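Local coordinates for protein tyrocidine synthase 2 (Brevibacillus parabrevis, PDB 6TA8) that belongs to the condensation-domain family, mixed alpha/beta domains of two sheet-bearing halves that form part of large modular synthases, at residues Gln57-Phe62 and Ile174-Phe179; Asp65-Gly70 and Asp156-Ala161; Gln78-His83 and Asp106-Phe111; Arg110-Asp115 and Asp131-Ser136; Ala124-Leu129 and Ala148-Lys153. One frame throughout, in Å; residues are numbered along the deposited sequence.

Contact 1: Gln57-Phe62 and Ile174-Phe179; sequences QAVMLF and ILFEDF
F179, which faces L61 of the strand, is fixed in its helical turn by the bond from F179 N to L175 O at 2.8 Å. The ring of F179 is carried out toward the sheet, CG lying anti to the backbone N (chi1 176°), until CE2 comes 4.2 Å from L61 CD1, an approach oblique to the ring. One turn earlier, F176 starts off along the flank of the helix, yet its outer atoms reach the strand and meet V59 coming from the opposite direction. Both valine methyls meet the far edge of this ring. V59 CG1 sits 3.7 Å from F176 CZ, in the ring plane, and V59 CG2 is 3.7 Å from F176 CE1. This is helix-on-sheet packing: helix 169-187 packs on one face of the five-stranded mixed sheet, with strand 56-63 presenting alternate residues V59 and L61 to it. Even at the closest point the backbones stay well apart, L61 CA to F176 CA being 9.8 Å, and the aromatic side chains span the interval. F402 meets the F176 ring edge-to-face, while F76 of helix 69-82 lies against F179.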
# COMPACT_ATOMS: atom_id res chain seq x y z
N GLN A 57 0.77 4.17 8.00
CA GLN A 57 2.01 3.84 7.31
C GLN A 57 3.06 4.84 7.75
O GLN A 57 2.75 6.02 7.95
CB GLN A 57 1.83 3.89 5.78
CG GLN A 57 1.13 2.67 5.19
CD GLN A 57 1.03 2.73 3.68
OE1 GLN A 57 1.15 3.80 3.08
NE2 GLN A 57 0.81 1.58 3.05
N ALA A 58 4.29 4.38 7.93
CA ALA A 58 5.33 5.24 8.47
C ALA A 58 6.68 4.87 7.89
O ALA A 58 6.91 3.73 7.47
CB ALA A 58 5.38 5.15 10.01
N VAL A 59 7.58 5.86 7.85
CA VAL A 59 8.96 5.67 7.44
C VAL A 59 9.86 6.34 8.46
O VAL A 59 9.49 7.34 9.09
CB VAL A 59 9.23 6.23 6.02
CG1 VAL A 59 8.34 5.56 4.99
CG2 VAL A 59 9.05 7.75 5.98
N MET A 60 11.05 5.78 8.64
CA MET A 60 12.05 6.30 9.57
C MET A 60 13.26 6.74 8.76
O MET A 60 13.92 5.92 8.13
CB MET A 60 12.44 5.26 10.61
CG MET A 60 13.48 5.72 11.62
SD MET A 60 12.80 6.75 12.93
CE MET A 60 11.85 5.54 13.86
N LEU A 61 13.55 8.04 8.78
CA LEU A 61 14.66 8.61 8.04
C LEU A 61 15.85 8.84 8.97
O LEU A 61 15.74 8.81 10.19
CB LEU A 61 14.24 9.92 7.37
CG LEU A 61 12.96 9.85 6.53
CD1 LEU A 61 12.62 11.21 5.95
CD2 LEU A 61 13.10 8.81 5.43
N PHE A 62 17.01 9.08 8.35
CA PHE A 62 18.25 9.26 9.09
C PHE A 62 19.11 10.30 8.38
O PHE A 62 19.06 10.44 7.16
CB PHE A 62 19.02 7.93 9.22
CG PHE A 62 20.38 8.07 9.84
CD1 PHE A 62 20.53 8.57 11.12
CD2 PHE A 62 21.51 7.69 9.14
CE1 PHE A 62 21.78 8.69 11.70
CE2 PHE A 62 22.77 7.81 9.71
CZ PHE A 62 22.90 8.31 10.98
N ILE A 174 6.14 10.81 -3.46
CA ILE A 174 5.98 12.26 -3.58
C ILE A 174 6.45 12.95 -2.31
O ILE A 174 6.99 14.06 -2.37
CB ILE A 174 4.52 12.61 -3.92
CG1 ILE A 174 4.04 11.81 -5.13
CG2 ILE A 174 4.37 14.10 -4.17
CD1 ILE A 174 2.57 11.99 -5.43
N LEU A 175 6.25 12.32 -1.16
CA LEU A 175 6.71 12.90 0.10
C LEU A 175 8.23 12.95 0.16
O LEU A 175 8.81 13.96 0.55
CB LEU A 175 6.15 12.11 1.28
CG LEU A 175 4.76 12.51 1.78
CD1 LEU A 175 4.44 11.79 3.08
CD2 LEU A 175 4.68 14.01 1.97
N PHE A 176 8.89 11.85 -0.22
CA PHE A 176 10.35 11.81 -0.21
C PHE A 176 10.93 12.87 -1.14
O PHE A 176 11.98 13.46 -0.85
CB PHE A 176 10.85 10.42 -0.59
CG PHE A 176 10.32 9.32 0.28
CD1 PHE A 176 10.03 9.55 1.62
CD2 PHE A 176 10.13 8.05 -0.23
CE1 PHE A 176 9.55 8.53 2.42
CE2 PHE A 176 9.65 7.03 0.57
CZ PHE A 176 9.36 7.27 1.89
N GLU A 177 10.27 13.11 -2.27
CA GLU A 177 10.75 14.12 -3.21
C GLU A 177 10.55 15.52 -2.65
O GLU A 177 11.48 16.33 -2.62
CB GLU A 177 10.03 13.98 -4.55
CG GLU A 177 10.62 12.92 -5.48
CD GLU A 177 9.74 12.63 -6.67
OE1 GLU A 177 8.90 11.70 -6.59
OE2 GLU A 177 9.87 13.33 -7.70
N ASP A 178 9.34 15.82 -2.18
CA ASP A 178 9.02 17.18 -1.76
C ASP A 178 9.73 17.55 -0.46
O ASP A 178 10.17 18.70 -0.29
CB ASP A 178 7.51 17.35 -1.61
CG ASP A 178 6.80 17.40 -2.95
OD1 ASP A 178 7.46 17.21 -3.99
OD2 ASP A 178 5.57 17.64 -2.97
N PHE A 179 9.86 16.60 0.47
CA PHE A 179 10.55 16.91 1.72
C PHE A 179 12.04 17.10 1.50
O PHE A 179 12.66 17.99 2.10
CB PHE A 179 10.30 15.81 2.75
CG PHE A 179 11.05 16.02 4.04
CD1 PHE A 179 10.67 17.02 4.92
CD2 PHE A 179 12.13 15.22 4.37
CE1 PHE A 179 11.36 17.22 6.10
CE2 PHE A 179 12.82 15.41 5.55
CZ PHE A 179 12.43 16.41 6.42

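Contact 2: Asp65-Gly70 and Asp156-Ala161; sequences DGFDEG and DHLLVA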
# COMPACT_ATOMS: atom_id res chain seq x y z
N ASP A 65 24.71 13.97 9.82
CA ASP A 65 24.98 15.29 10.38
C ASP A 65 23.80 15.85 11.15
O ASP A 65 23.90 16.96 11.69
CB ASP A 65 25.39 16.26 9.27
CG ASP A 65 24.44 16.24 8.09
OD1 ASP A 65 24.04 15.13 7.67
OD2 ASP A 65 24.10 17.33 7.59
N GLY A 66 22.68 15.14 11.21
CA GLY A 66 21.54 15.54 12.01
C GLY A 66 20.60 16.48 11.27
O GLY A 66 20.95 17.12 10.28
N PHE A 67 19.37 16.54 11.78
CA PHE A 67 18.35 17.45 11.28
C PHE A 67 18.27 18.69 12.18
O PHE A 67 18.65 18.66 13.35
CB PHE A 67 16.98 16.77 11.23
CG PHE A 67 16.89 15.65 10.23
CD1 PHE A 67 16.76 15.92 8.88
CD2 PHE A 67 16.92 14.33 10.65
CE1 PHE A 67 16.66 14.89 7.96
CE2 PHE A 67 16.82 13.30 9.74
CZ PHE A 67 16.70 13.58 8.39
N ASP A 68 17.76 19.77 11.60
CA ASP A 68 17.43 20.98 12.35
C ASP A 68 15.92 21.05 12.46
O ASP A 68 15.22 21.12 11.44
CB ASP A 68 17.99 22.23 11.67
CG ASP A 68 17.86 23.47 12.53
OD1 ASP A 68 18.56 23.56 13.56
OD2 ASP A 68 17.04 24.35 12.19
N GLU A 69 15.41 21.03 13.69
CA GLU A 69 13.97 20.95 13.90
C GLU A 69 13.26 22.17 13.32
O GLU A 69 12.14 22.06 12.80
CB GLU A 69 13.65 20.79 15.38
CG GLU A 69 14.18 21.90 16.28
CD GLU A 69 13.62 21.84 17.68
OE1 GLU A 69 12.71 21.02 17.92
OE2 GLU A 69 14.08 22.61 18.55
N GLY A 70 13.89 23.34 13.40
CA GLY A 70 13.30 24.53 12.81
C GLY A 70 13.13 24.43 11.31
O GLY A 70 12.21 25.03 10.74
N ASP A 156 20.70 11.80 13.69
CA ASP A 156 19.33 12.11 14.04
C ASP A 156 18.39 11.21 13.25
O ASP A 156 18.55 11.06 12.03
CB ASP A 156 19.00 13.58 13.76
CG ASP A 156 19.68 14.53 14.73
OD1 ASP A 156 20.36 14.04 15.66
OD2 ASP A 156 19.53 15.76 14.57
N HIS A 157 17.41 10.63 13.94
CA HIS A 157 16.39 9.80 13.31
C HIS A 157 15.09 10.58 13.24
O HIS A 157 14.69 11.21 14.22
CB HIS A 157 16.19 8.49 14.09
CG HIS A 157 17.43 7.66 14.20
ND1 HIS A 157 17.80 6.75 13.24
CD2 HIS A 157 18.37 7.59 15.17
CE1 HIS A 157 18.92 6.16 13.61
NE2 HIS A 157 19.29 6.65 14.77
N LEU A 158 14.43 10.53 12.08
CA LEU A 158 13.19 11.27 11.85
C LEU A 158 12.09 10.28 11.49
O LEU A 158 12.16 9.62 10.44
CB LEU A 158 13.37 12.31 10.75
CG LEU A 158 12.21 13.29 10.57
CD1 LEU A 158 12.06 14.17 11.81
CD2 LEU A 158 12.40 14.14 9.32
N LEU A 159 11.08 10.17 12.35
CA LEU A 159 9.94 9.31 12.12
C LEU A 159 8.78 10.13 11.57
O LEU A 159 8.48 11.21 12.09
CB LEU A 159 9.52 8.61 13.41
CG LEU A 159 8.22 7.81 13.38
CD1 LEU A 159 8.33 6.63 12.42
CD2 LEU A 159 7.85 7.33 14.77
N VAL A 160 8.14 9.63 10.52
CA VAL A 160 7.01 10.29 9.87
C VAL A 160 5.90 9.26 9.76
O VAL A 160 5.93 8.40 8.88
CB VAL A 160 7.37 10.87 8.50
CG1 VAL A 160 6.16 11.54 7.88
CG2 VAL A 160 8.53 11.85 8.62
N ALA A 161 4.91 9.35 10.65
CA ALA A 161 3.78 8.42 10.68
C ALA A 161 2.52 9.14 10.25
O ALA A 161 2.18 10.20 10.79
CB ALA A 161 3.60 7.82 12.07
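F67 and D156 both hold CG anti to their own carbonyl carbon, beside the backbone N (chi1 -66° for F67), and this lets the phenyl ring and the carboxylate pass alongside one another, heading opposite ways. The place is the turn between strand 56-63 and helix 69-82, folded against strand 155-163 of the same mixed sheet; D68, the N-cap residue of that helix, follows directly. The carboxylate of D156 reaches into the turn and takes one backbone bond, F67 N to D156 OD2 at 2.9 Å. The bond is bent, with 138° at the hydrogen, and the donor arrives on the anti side of the oxygen, 31° out of the carboxylate plane. G66, with positive phi, brings its backbone close to the same group: G66 CA is 3.3 Å from D156 OD2. Beyond the polar link the F67 side chain reaches across the strand. Its CD2 is 3.8 Å from D156 CB, and L158, its side chain set nearly perpendicular to that of F67, continues the apolar patch. V72 of helix 69-82 touches both F67 and L158. The ring corner F67 CE2 stands 3.7 Å from L158 CB, while L158 CD2 hangs over one face of the ring.

Contact 3: Gln78-His83 and Asp106-Phe111; sequences QIVEHH and DERFRF
V80 makes the tight half of this contact: its CG1 presses to 3.2 Å from R108 O and also lies 3.7 Å from R108 CB, so the valine rests against both the backbone and the root of the arginine. V80 CG2 reaches on to the F109 ring more loosely, 4.5 Å from CD1. Here the end of helix 69-82 is held against the loop that leads into the edge strand 110-115, and F109, buried, also packs on V145 and V147 of the neighbouring strand. Toward the partly exposed side the grip is polar and less exact. The R108 chain, extended from CG to NE, runs beside E81 in the same direction and forms a salt bridge, R108 NH1 to E81 OE2 at 3.0 Å. As a hydrogen bond this is weak, bent to 135°; guanidinium and carboxylate stand nearly perpendicular, 87° apart, and do not pair flat. NH1 has a second, stronger partner in Q77 O, one turn back, and also lies 3.4 Å from E81 CB.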
# COMPACT_ATOMS: atom_id res chain seq x y z
N GLN A 78 5.02 23.55 5.01
CA GLN A 78 4.74 23.77 3.59
C GLN A 78 4.19 22.52 2.92
O GLN A 78 3.37 22.63 2.00
CB GLN A 78 6.01 24.23 2.88
CG GLN A 78 5.81 24.62 1.42
CD GLN A 78 4.97 25.88 1.26
OE1 GLN A 78 4.89 26.70 2.17
NE2 GLN A 78 4.35 26.02 0.10
N ILE A 79 4.62 21.34 3.36
CA ILE A 79 4.13 20.10 2.76
C ILE A 79 2.64 19.93 3.02
O ILE A 79 1.86 19.66 2.10
CB ILE A 79 4.93 18.90 3.30
CG1 ILE A 79 6.34 18.88 2.69
CG2 ILE A 79 4.21 17.59 3.00
CD1 ILE A 79 7.21 17.76 3.21
N VAL A 80 2.22 20.08 4.28
CA VAL A 80 0.82 19.88 4.63
C VAL A 80 -0.06 20.97 4.02
O VAL A 80 -1.23 20.74 3.71
CB VAL A 80 0.66 19.81 6.16
CG1 VAL A 80 -0.77 19.47 6.54
CG2 VAL A 80 1.61 18.78 6.74
N GLU A 81 0.50 22.17 3.81
CA GLU A 81 -0.25 23.21 3.11
C GLU A 81 -0.35 22.90 1.62
O GLU A 81 -1.39 23.15 1.00
CB GLU A 81 0.42 24.57 3.33
CG GLU A 81 0.32 25.52 2.14
CD GLU A 81 0.57 26.97 2.53
OE1 GLU A 81 0.02 27.86 1.85
OE2 GLU A 81 1.31 27.21 3.50
N HIS A 82 0.71 22.34 1.04
CA HIS A 82 0.70 22.04 -0.39
C HIS A 82 -0.23 20.87 -0.70
O HIS A 82 -1.11 20.98 -1.56
CB HIS A 82 2.12 21.75 -0.87
CG HIS A 82 2.28 21.79 -2.36
ND1 HIS A 82 2.00 20.71 -3.17
CD2 HIS A 82 2.69 22.78 -3.18
CE1 HIS A 82 2.23 21.04 -4.43
NE2 HIS A 82 2.65 22.29 -4.46
N HIS A 83 -0.03 19.74 -0.02
CA HIS A 83 -0.85 18.55 -0.24
C HIS A 83 -2.05 18.62 0.70
O HIS A 83 -1.95 18.31 1.89
CB HIS A 83 -0.02 17.29 -0.01
CG HIS A 83 1.21 17.22 -0.87
ND1 HIS A 83 1.15 16.93 -2.22
CD2 HIS A 83 2.52 17.40 -0.58
CE1 HIS A 83 2.37 16.94 -2.72
NE2 HIS A 83 3.22 17.22 -1.75
N ASP A 106 -6.25 25.07 11.36
CA ASP A 106 -5.85 24.22 12.47
C ASP A 106 -4.37 23.87 12.36
O ASP A 106 -3.66 24.31 11.45
CB ASP A 106 -6.71 22.96 12.52
CG ASP A 106 -8.13 23.25 12.93
OD1 ASP A 106 -8.74 24.18 12.36
OD2 ASP A 106 -8.65 22.53 13.81
N GLU A 107 -3.90 23.06 13.30
CA GLU A 107 -2.52 22.60 13.27
C GLU A 107 -2.31 21.64 12.10
O GLU A 107 -3.15 20.79 11.82
CB GLU A 107 -2.15 21.91 14.58
CG GLU A 107 -0.74 22.21 15.06
CD GLU A 107 -0.46 21.65 16.44
OE1 GLU A 107 -0.64 20.43 16.64
OE2 GLU A 107 -0.07 22.43 17.33
N ARG A 108 -1.17 21.79 11.43
CA ARG A 108 -0.90 21.03 10.22
C ARG A 108 -0.22 19.70 10.49
O ARG A 108 -0.32 18.79 9.66
CB ARG A 108 -0.04 21.87 9.26
CG ARG A 108 -0.68 23.22 8.94
CD ARG A 108 0.17 24.04 7.99
NE ARG A 108 -0.45 25.34 7.72
CZ ARG A 108 0.06 26.25 6.90
NH1 ARG A 108 1.19 26.01 6.26
NH2 ARG A 108 -0.57 27.41 6.73
N PHE A 109 0.46 19.55 11.63
CA PHE A 109 1.11 18.29 11.99
C PHE A 109 1.50 18.34 13.45
O PHE A 109 1.64 19.42 14.04
CB PHE A 109 2.33 18.01 11.11
CG PHE A 109 3.42 19.04 11.23
CD1 PHE A 109 3.33 20.26 10.57
CD2 PHE A 109 4.55 18.79 11.99
CE1 PHE A 109 4.33 21.20 10.68
CE2 PHE A 109 5.55 19.73 12.10
CZ PHE A 109 5.44 20.94 11.45
N ARG A 110 1.67 17.16 14.04
CA ARG A 110 2.10 17.01 15.42
C ARG A 110 3.58 16.65 15.46
O ARG A 110 4.01 15.69 14.80
CB ARG A 110 1.27 15.94 16.13
CG ARG A 110 1.41 15.96 17.65
CD ARG A 110 0.38 15.06 18.30
NE ARG A 110 0.47 15.09 19.76
CZ ARG A 110 -0.26 15.89 20.53
NH1 ARG A 110 -1.14 16.73 19.99
NH2 ARG A 110 -0.11 15.86 21.85
N PHE A 111 4.35 17.42 16.22
CA PHE A 111 5.80 17.29 16.25
C PHE A 111 6.26 16.72 17.59
O PHE A 111 5.69 17.03 18.64
CB PHE A 111 6.48 18.65 16.01
CG PHE A 111 7.95 18.55 15.73
CD1 PHE A 111 8.41 18.20 14.47
CD2 PHE A 111 8.88 18.81 16.73
CE1 PHE A 111 9.76 18.11 14.21
CE2 PHE A 111 10.23 18.72 16.47
CZ PHE A 111 10.67 18.37 15.21

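Contact 4: Arg110-Asp115 and Asp131-Ser136; sequences RFYSYD and DQIQSS
Y112 on the strand and I133 on the helix mark where the backbones come nearest, with CA atoms 8.5 Å apart; the strand 110-115 is extended, and the helix is in its last turn, S135 being the first residue to leave helical angles. Alternation along the strand turns CB of Y112 and Y114 toward the helix, and I133 answers from the other side. I133 spreads its CG1, CG2 and CD1 over one face of the Y112 ring. Its CG1 makes a CH-pi contact, 3.8 Å from the centroid of the Y112 ring and 11° off the normal, while CG2 and CD1 go to different parts of the ring, I133 CD1 being 3.6 Å from Y112 CG. The same CD1 touches Y114 at its edge, near the ring plane, 4.0 Å from Y114 CE2. At the phenol end R110 NE donates to Y112 OH at 3.0 Å, the oxygen lying close to the guanidinium plane, which helps to hold the ring's outer end. S136 OG is 3.4 Å from Y112 OH, a weak link, and I133 O competes for the same serine proton. I133 also touches H146 and A148 of the next strand, completing the core of a beta-alpha-beta unit: strand 110-115, helix 122-134 and the parallel strand 145-152.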
# COMPACT_ATOMS: atom_id res chain seq x y z
N ARG A 110 1.67 17.16 14.04
CA ARG A 110 2.10 17.01 15.42
C ARG A 110 3.58 16.65 15.46
O ARG A 110 4.01 15.69 14.80
CB ARG A 110 1.27 15.94 16.13
CG ARG A 110 1.41 15.96 17.65
CD ARG A 110 0.38 15.06 18.30
NE ARG A 110 0.47 15.09 19.76
CZ ARG A 110 -0.26 15.89 20.53
NH1 ARG A 110 -1.14 16.73 19.99
NH2 ARG A 110 -0.11 15.86 21.85
N PHE A 111 4.35 17.42 16.22
CA PHE A 111 5.80 17.29 16.25
C PHE A 111 6.26 16.72 17.59
O PHE A 111 5.69 17.03 18.64
CB PHE A 111 6.48 18.65 16.01
CG PHE A 111 7.95 18.55 15.73
CD1 PHE A 111 8.41 18.20 14.47
CD2 PHE A 111 8.88 18.81 16.73
CE1 PHE A 111 9.76 18.11 14.21
CE2 PHE A 111 10.23 18.72 16.47
CZ PHE A 111 10.67 18.37 15.21
N TYR A 112 7.30 15.89 17.53
CA TYR A 112 7.91 15.29 18.72
C TYR A 112 9.41 15.48 18.63
O TYR A 112 10.02 15.22 17.58
CB TYR A 112 7.57 13.80 18.83
CG TYR A 112 6.11 13.49 19.04
CD1 TYR A 112 5.21 13.54 17.98
CD2 TYR A 112 5.62 13.14 20.29
CE1 TYR A 112 3.87 13.25 18.16
CE2 TYR A 112 4.28 12.85 20.48
CZ TYR A 112 3.41 12.90 19.41
OH TYR A 112 2.08 12.62 19.60
N SER A 113 10.02 15.93 19.73
CA SER A 113 11.46 16.19 19.78
C SER A 113 12.05 15.48 20.99
O SER A 113 11.64 15.75 22.12
CB SER A 113 11.74 17.69 19.84
OG SER A 113 13.13 17.95 19.80
N TYR A 114 13.02 14.60 20.75
CA TYR A 114 13.67 13.84 21.81
C TYR A 114 15.18 14.01 21.69
O TYR A 114 15.73 13.91 20.59
CB TYR A 114 13.29 12.36 21.74
CG TYR A 114 11.81 12.11 21.92
CD1 TYR A 114 11.25 11.99 23.19
CD2 TYR A 114 10.97 11.99 20.82
CE1 TYR A 114 9.90 11.77 23.36
CE2 TYR A 114 9.62 11.76 20.98
CZ TYR A 114 9.09 11.65 22.25
OH TYR A 114 7.74 11.42 22.41
N ASP A 115 15.83 14.25 22.82
CA ASP A 115 17.28 14.44 22.88
C ASP A 115 17.87 13.22 23.59
O ASP A 115 18.06 13.21 24.81
CB ASP A 115 17.63 15.74 23.61
CG ASP A 115 19.12 15.97 23.72
OD1 ASP A 115 19.88 15.39 22.91
OD2 ASP A 115 19.55 16.74 24.61
N ASP A 131 6.15 3.58 19.10
CA ASP A 131 4.85 2.92 19.21
C ASP A 131 3.81 3.83 19.85
O ASP A 131 2.64 3.84 19.44
CB ASP A 131 4.99 1.62 20.00
CG ASP A 131 5.35 0.44 19.12
OD1 ASP A 131 4.85 0.36 17.98
OD2 ASP A 131 6.14 -0.42 19.58
N GLN A 132 4.22 4.61 20.85
CA GLN A 132 3.28 5.53 21.49
C GLN A 132 2.82 6.61 20.53
O GLN A 132 1.66 7.04 20.56
CB GLN A 132 3.93 6.16 22.73
CG GLN A 132 4.46 5.14 23.73
CD GLN A 132 5.12 5.79 24.92
OE1 GLN A 132 4.89 6.97 25.22
NE2 GLN A 132 5.96 5.03 25.62
N ILE A 133 3.72 7.07 19.65
CA ILE A 133 3.34 8.07 18.66
C ILE A 133 2.48 7.44 17.57
O ILE A 133 1.60 8.10 17.00
CB ILE A 133 4.61 8.74 18.08
CG1 ILE A 133 5.38 9.44 19.20
CG2 ILE A 133 4.25 9.73 16.98
CD1 ILE A 133 6.76 9.91 18.80
N GLN A 134 2.69 6.15 17.28
CA GLN A 134 1.89 5.48 16.27
C GLN A 134 0.44 5.33 16.70
O GLN A 134 -0.46 5.29 15.85
CB GLN A 134 2.48 4.10 15.96
CG GLN A 134 3.84 4.13 15.30
CD GLN A 134 3.74 4.21 13.79
OE1 GLN A 134 2.65 4.18 13.22
NE2 GLN A 134 4.89 4.30 13.13
N SER A 135 0.18 5.26 18.01
CA SER A 135 -1.15 4.98 18.53
C SER A 135 -1.86 6.22 19.05
O SER A 135 -2.90 6.09 19.71
CB SER A 135 -1.06 3.93 19.64
OG SER A 135 -0.37 4.44 20.77
N SER A 136 -1.33 7.41 18.77
CA SER A 136 -1.88 8.65 19.29
C SER A 136 -2.38 9.55 18.17
O SER A 136 -2.25 10.78 18.22
CB SER A 136 -0.85 9.39 20.14
OG SER A 136 0.31 9.70 19.38

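Contact 5: Ala124-Leu129 and Ala148-Lys153; sequences ARILEL and ALFATK
F150 points from the strand toward the helix, and every step of its side chain on that side meets a hydrocarbon. CB lies 3.9 Å from I126 CD1. CG, set anti to the carbonyl carbon (chi1 -56°), and CD1 both lean on I126 CG1, the closer pair being F150 CD1 and I126 CG1 at 3.8 Å. Further out, F150 CE1 meets L129 CB at 3.8 Å, at the ring edge and near its plane. The other branch of the isoleucine, I126 CG2, stands over the centre of one ring face, 4.3 Å from the centroid and 7° off the normal, a CH-pi contact. I126 CD1 also touches T152 CG2 at 4.1 Å, while the hydroxyl OG1 of T152 is bound by D154 and G155 in the turn beyond. The Y114 ring lies nearly parallel to that of F150, adding to this buried core. Helix 124-129 and strand 148-152 run antiparallel, 170° between directions and 10.5 Å between axes, as expected where the helix of a beta-alpha-beta crossover returns over its second strand.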
# COMPACT_ATOMS: atom_id res chain seq x y z
N ALA A 124 15.94 0.47 21.87
CA ALA A 124 14.82 0.13 22.74
C ALA A 124 14.05 1.36 23.17
O ALA A 124 12.84 1.28 23.41
CB ALA A 124 15.32 -0.65 23.96
N ARG A 125 14.72 2.51 23.28
CA ARG A 125 14.04 3.74 23.68
C ARG A 125 13.32 4.38 22.49
O ARG A 125 12.23 4.94 22.66
CB ARG A 125 15.04 4.71 24.30
CG ARG A 125 14.45 6.05 24.71
CD ARG A 125 13.28 5.87 25.67
NE ARG A 125 12.83 7.15 26.21
CZ ARG A 125 11.72 7.31 26.93
NH1 ARG A 125 10.94 6.26 27.19
NH2 ARG A 125 11.38 8.51 27.38
N ILE A 126 13.92 4.31 21.30
CA ILE A 126 13.27 4.88 20.12
C ILE A 126 12.06 4.05 19.72
O ILE A 126 11.00 4.60 19.40
CB ILE A 126 14.29 5.02 18.97
CG1 ILE A 126 15.18 6.24 19.20
CG2 ILE A 126 13.58 5.11 17.63
CD1 ILE A 126 16.36 6.32 18.26
N LEU A 127 12.19 2.72 19.74
CA LEU A 127 11.07 1.86 19.39
C LEU A 127 9.91 2.04 20.37
O LEU A 127 8.74 2.02 19.97
CB LEU A 127 11.52 0.40 19.34
CG LEU A 127 10.42 -0.65 19.19
CD1 LEU A 127 9.70 -0.49 17.86
CD2 LEU A 127 11.00 -2.05 19.33
N GLU A 128 10.23 2.21 21.66
CA GLU A 128 9.18 2.40 22.65
C GLU A 128 8.45 3.72 22.45
O GLU A 128 7.22 3.78 22.54
CB GLU A 128 9.77 2.33 24.06
CG GLU A 128 8.74 2.25 25.17
CD GLU A 128 9.37 2.03 26.54
OE1 GLU A 128 10.59 2.23 26.67
OE2 GLU A 128 8.63 1.66 27.48
N LEU A 129 9.20 4.79 22.16
CA LEU A 129 8.56 6.08 21.90
C LEU A 129 7.84 6.09 20.55
O LEU A 129 6.84 6.79 20.39
CB LEU A 129 9.60 7.20 21.94
CG LEU A 129 10.16 7.57 23.32
CD1 LEU A 129 11.41 8.42 23.18
CD2 LEU A 129 9.10 8.29 24.15
N ALA A 148 8.38 12.87 14.31
CA ALA A 148 9.17 12.67 15.52
C ALA A 148 10.65 12.70 15.16
O ALA A 148 11.08 12.00 14.24
CB ALA A 148 8.82 11.34 16.20
N LEU A 149 11.41 13.50 15.90
CA LEU A 149 12.85 13.63 15.69
C LEU A 149 13.57 13.04 16.90
O LEU A 149 13.37 13.49 18.03
CB LEU A 149 13.24 15.10 15.50
CG LEU A 149 14.74 15.40 15.40
CD1 LEU A 149 15.37 14.65 14.24
CD2 LEU A 149 14.97 16.89 15.27
N PHE A 150 14.40 12.03 16.65
CA PHE A 150 15.17 11.36 17.69
C PHE A 150 16.65 11.67 17.47
O PHE A 150 17.27 11.14 16.54
CB PHE A 150 14.92 9.85 17.68
CG PHE A 150 13.48 9.47 17.81
CD1 PHE A 150 12.89 9.33 19.05
CD2 PHE A 150 12.70 9.25 16.68
CE1 PHE A 150 11.56 8.98 19.17
CE2 PHE A 150 11.37 8.90 16.79
CZ PHE A 150 10.80 8.77 18.04
N ALA A 151 17.21 12.52 18.32
CA ALA A 151 18.61 12.92 18.22
C ALA A 151 19.45 12.03 19.12
O ALA A 151 19.27 12.03 20.35
CB ALA A 151 18.79 14.39 18.59
N THR A 152 20.37 11.27 18.53
CA THR A 152 21.29 10.41 19.26
C THR A 152 22.72 10.85 18.98
O THR A 152 22.98 11.84 18.29
CB THR A 152 21.09 8.94 18.87
OG1 THR A 152 21.21 8.79 17.45
CG2 THR A 152 19.72 8.46 19.32
N LYS A 153 23.67 10.10 19.54
CA LYS A 153 25.08 10.45 19.38
C LYS A 153 25.60 10.10 17.99
O LYS A 153 26.66 10.61 17.60
CB LYS A 153 25.92 9.74 20.44
CG LYS A 153 25.73 8.23 20.49
CD LYS A 153 26.43 7.62 21.69
CE LYS A 153 26.18 6.12 21.76
NZ LYS A 153 26.82 5.52 22.97

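Overall arrangement
From the N terminus, strand 56-63 opens the widest loop, which contact 1 closes at helix 169-187; all the other contacts fall within it. Contact 2 starts in the following turn and closes at strand 155-163, enclosing contacts 3, 4 and 5. Contact 3 brings the chain from helix 69-82 to the start of strand 110-115, and contact 4 begins on that same stretch, sharing R110 and F111. Contacts 4 and 5 cross, their segments alternating through one beta-alpha-beta unit, whereas contact 3 closes before contact 5 opens. Together they attach helices 69-82 and 169-187, and separately helix 122-134, to one mixed sheet, whose neighbouring strands join contacts 1, 2, 5 and 4 by backbone hydrogen bonds.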